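Local coordinates for putative acetoin utilization protein, acetoin dehydrogenase (Thermus thermophilus, PDB 5AWE) that is of unknown function but combines a pair of CBS domains with an ACT domain, consistent with a regulatory, ligand-sensing role related to acetoin utilization, at residues M68-L71 and L72-T76. Sequence-based numbering, arbitrary orientation.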
loop_
_atom_site.group_PDB
_atom_site.type_symbol
_atom_site.label_atom_id
_atom_site.label_comp_id
_atom_site.label_asym_id
_atom_site.label_seq_id
_atom_site.Cartn_x
_atom_site.Cartn_y
_atom_site.Cartn_z
HETATM N N MSE A 68 1.877 3.552 7.570
HETATM C CA MSE A 68 0.821 2.553 7.448
HETATM C C MSE A 68 1.405 1.155 7.230
HETATM O O MSE A 68 1.072 0.212 7.944
HETATM C CB MSE A 68 -0.104 2.927 6.281
HETATM C CG MSE A 68 -0.812 1.750 5.621
HETATM SE SE MSE A 68 -2.554 1.662 6.046
HETATM C CE MSE A 68 -2.465 1.638 7.818
ATOM N N ASN A 69 2.286 1.039 6.243
ATOM C CA ASN A 69 2.885 -0.236 5.872
ATOM C C ASN A 69 3.672 -0.837 7.042
ATOM O O ASN A 69 3.638 -2.041 7.281
ATOM C CB ASN A 69 3.811 -0.022 4.677
ATOM C CG ASN A 69 3.700 -1.125 3.651
ATOM O OD1 ASN A 69 2.957 -1.006 2.676
ATOM N ND2 ASN A 69 4.442 -2.210 3.864
ATOM N N TYR A 70 4.379 0.022 7.765
ATOM C CA TYR A 70 5.157 -0.378 8.923
ATOM C C TYR A 70 4.204 -0.858 10.006
ATOM O O TYR A 70 4.491 -1.805 10.740
ATOM C CB TYR A 70 5.968 0.821 9.431
ATOM C CG TYR A 70 6.828 0.534 10.642
ATOM C CD1 TYR A 70 8.144 0.096 10.496
ATOM C CD2 TYR A 70 6.330 0.707 11.934
ATOM C CE1 TYR A 70 8.947 -0.165 11.604
ATOM C CE2 TYR A 70 7.126 0.450 13.054
ATOM C CZ TYR A 70 8.434 0.016 12.881
ATOM O OH TYR A 70 9.232 -0.235 13.975
ATOM N N LEU A 71 3.061 -0.193 10.100
ATOM C CA LEU A 71 2.090 -0.521 11.126
ATOM C C LEU A 71 1.402 -1.863 10.884
ATOM O O LEU A 71 1.215 -2.634 11.828
ATOM C CB LEU A 71 1.055 0.599 11.247
ATOM C CG LEU A 71 1.576 1.868 11.934
ATOM C CD1 LEU A 71 0.420 2.827 12.167
ATOM C CD2 LEU A 71 2.250 1.519 13.255
ATOM N N LEU A 72 1.042 -2.147 9.633
ATOM C CA LEU A 72 0.437 -3.434 9.296
ATOM C C LEU A 72 1.448 -4.539 9.566
ATOM O O LEU A 72 1.108 -5.599 10.082
ATOM C CB LEU A 72 0.038 -3.480 7.824
ATOM C CG LEU A 72 -0.531 -2.214 7.188
ATOM C CD1 LEU A 72 0.077 -2.054 5.799
ATOM C CD2 LEU A 72 -2.042 -2.277 7.102
ATOM N N ALA A 73 2.701 -4.263 9.224
ATOM C CA ALA A 73 3.772 -5.243 9.334
ATOM C C ALA A 73 3.903 -5.751 10.759
ATOM O O ALA A 73 4.311 -6.891 10.981
ATOM C CB ALA A 73 5.095 -4.628 8.873
ATOM N N LYS A 74 3.552 -4.909 11.725
ATOM C CA LYS A 74 3.725 -5.266 13.124
ATOM C C LYS A 74 2.415 -5.551 13.866
ATOM O O LYS A 74 2.428 -6.029 15.002
ATOM C CB LYS A 74 4.508 -4.168 13.844
ATOM C CG LYS A 74 6.011 -4.232 13.588
ATOM C CD LYS A 74 6.729 -2.956 14.016
ATOM C CE LYS A 74 6.382 -2.556 15.445
ATOM N NZ LYS A 74 5.009 -1.979 15.553
ATOM N N LEU A 75 1.285 -5.261 13.231
ATOM C CA LEU A 75 -0.003 -5.568 13.844
ATOM C C LEU A 75 -0.111 -7.086 14.037
ATOM O O LEU A 75 0.220 -7.857 13.135
ATOM C CB LEU A 75 -1.145 -5.064 12.953
ATOM C CG LEU A 75 -2.561 -5.009 13.538
ATOM C CD1 LEU A 75 -2.609 -4.035 14.707
ATOM C CD2 LEU A 75 -3.538 -4.566 12.453
ATOM N N THR A 76 -0.559 -7.505 15.219
ATOM C CA THR A 76 -0.713 -8.930 15.524
ATOM C C THR A 76 -2.178 -9.366 15.530
ATOM O O THR A 76 -3.077 -8.549 15.722
ATOM C CB THR A 76 -0.104 -9.273 16.898
ATOM O OG1 THR A 76 -0.833 -8.597 17.934
ATOM C CG2 THR A 76 1.357 -8.839 16.947
#
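The last turns of helix 65-74 carry this local contact, where M68 to L71 meet L72 to L75 in a protein with two CBS domains. The backbone begins as a regular alpha helix. L72 N donates to M68 O at 2.9 Å. A73 N follows on N69 O at 3.1 Å. The pattern then tightens at K74. Its N reaches Y70 O only weakly and also donates to L71 O at 3.3 Å, coming in well above the plane of that carbonyl. L71 O is shared, since L75 N also makes a weak bond to it.

Two side-chain pairs, each joining residues four apart, extend from this backbone. On the buried side, M68 CG packs 3.9 Å from L72 CD1. The selenomethionine chain bends at chi2 and chi3, which brings CE to 4.0 Å from L72 CD2. A third subunit packs on this pair through L63 and V65. N69 and L72 also pack against L72 and N69 of the second subunit, so this helix forms part of a subunit interface.

In the other pair, K74 passes obliquely by the Y70 ring. With CG anti to the backbone N (chi1 -180°), the Y70 ring is carried alongside the K74 methylenes. R25 of the second subunit makes a cation-pi contact with the same ring. An alanine here would take away the ring and is likely to leave the K74 methylenes without their apolar neighbour and R25 of the second subunit without its cation-pi partner. The closest approach between two side chains is that of K74 CD, 3.6 Å from both CE2 and CZ of Y70.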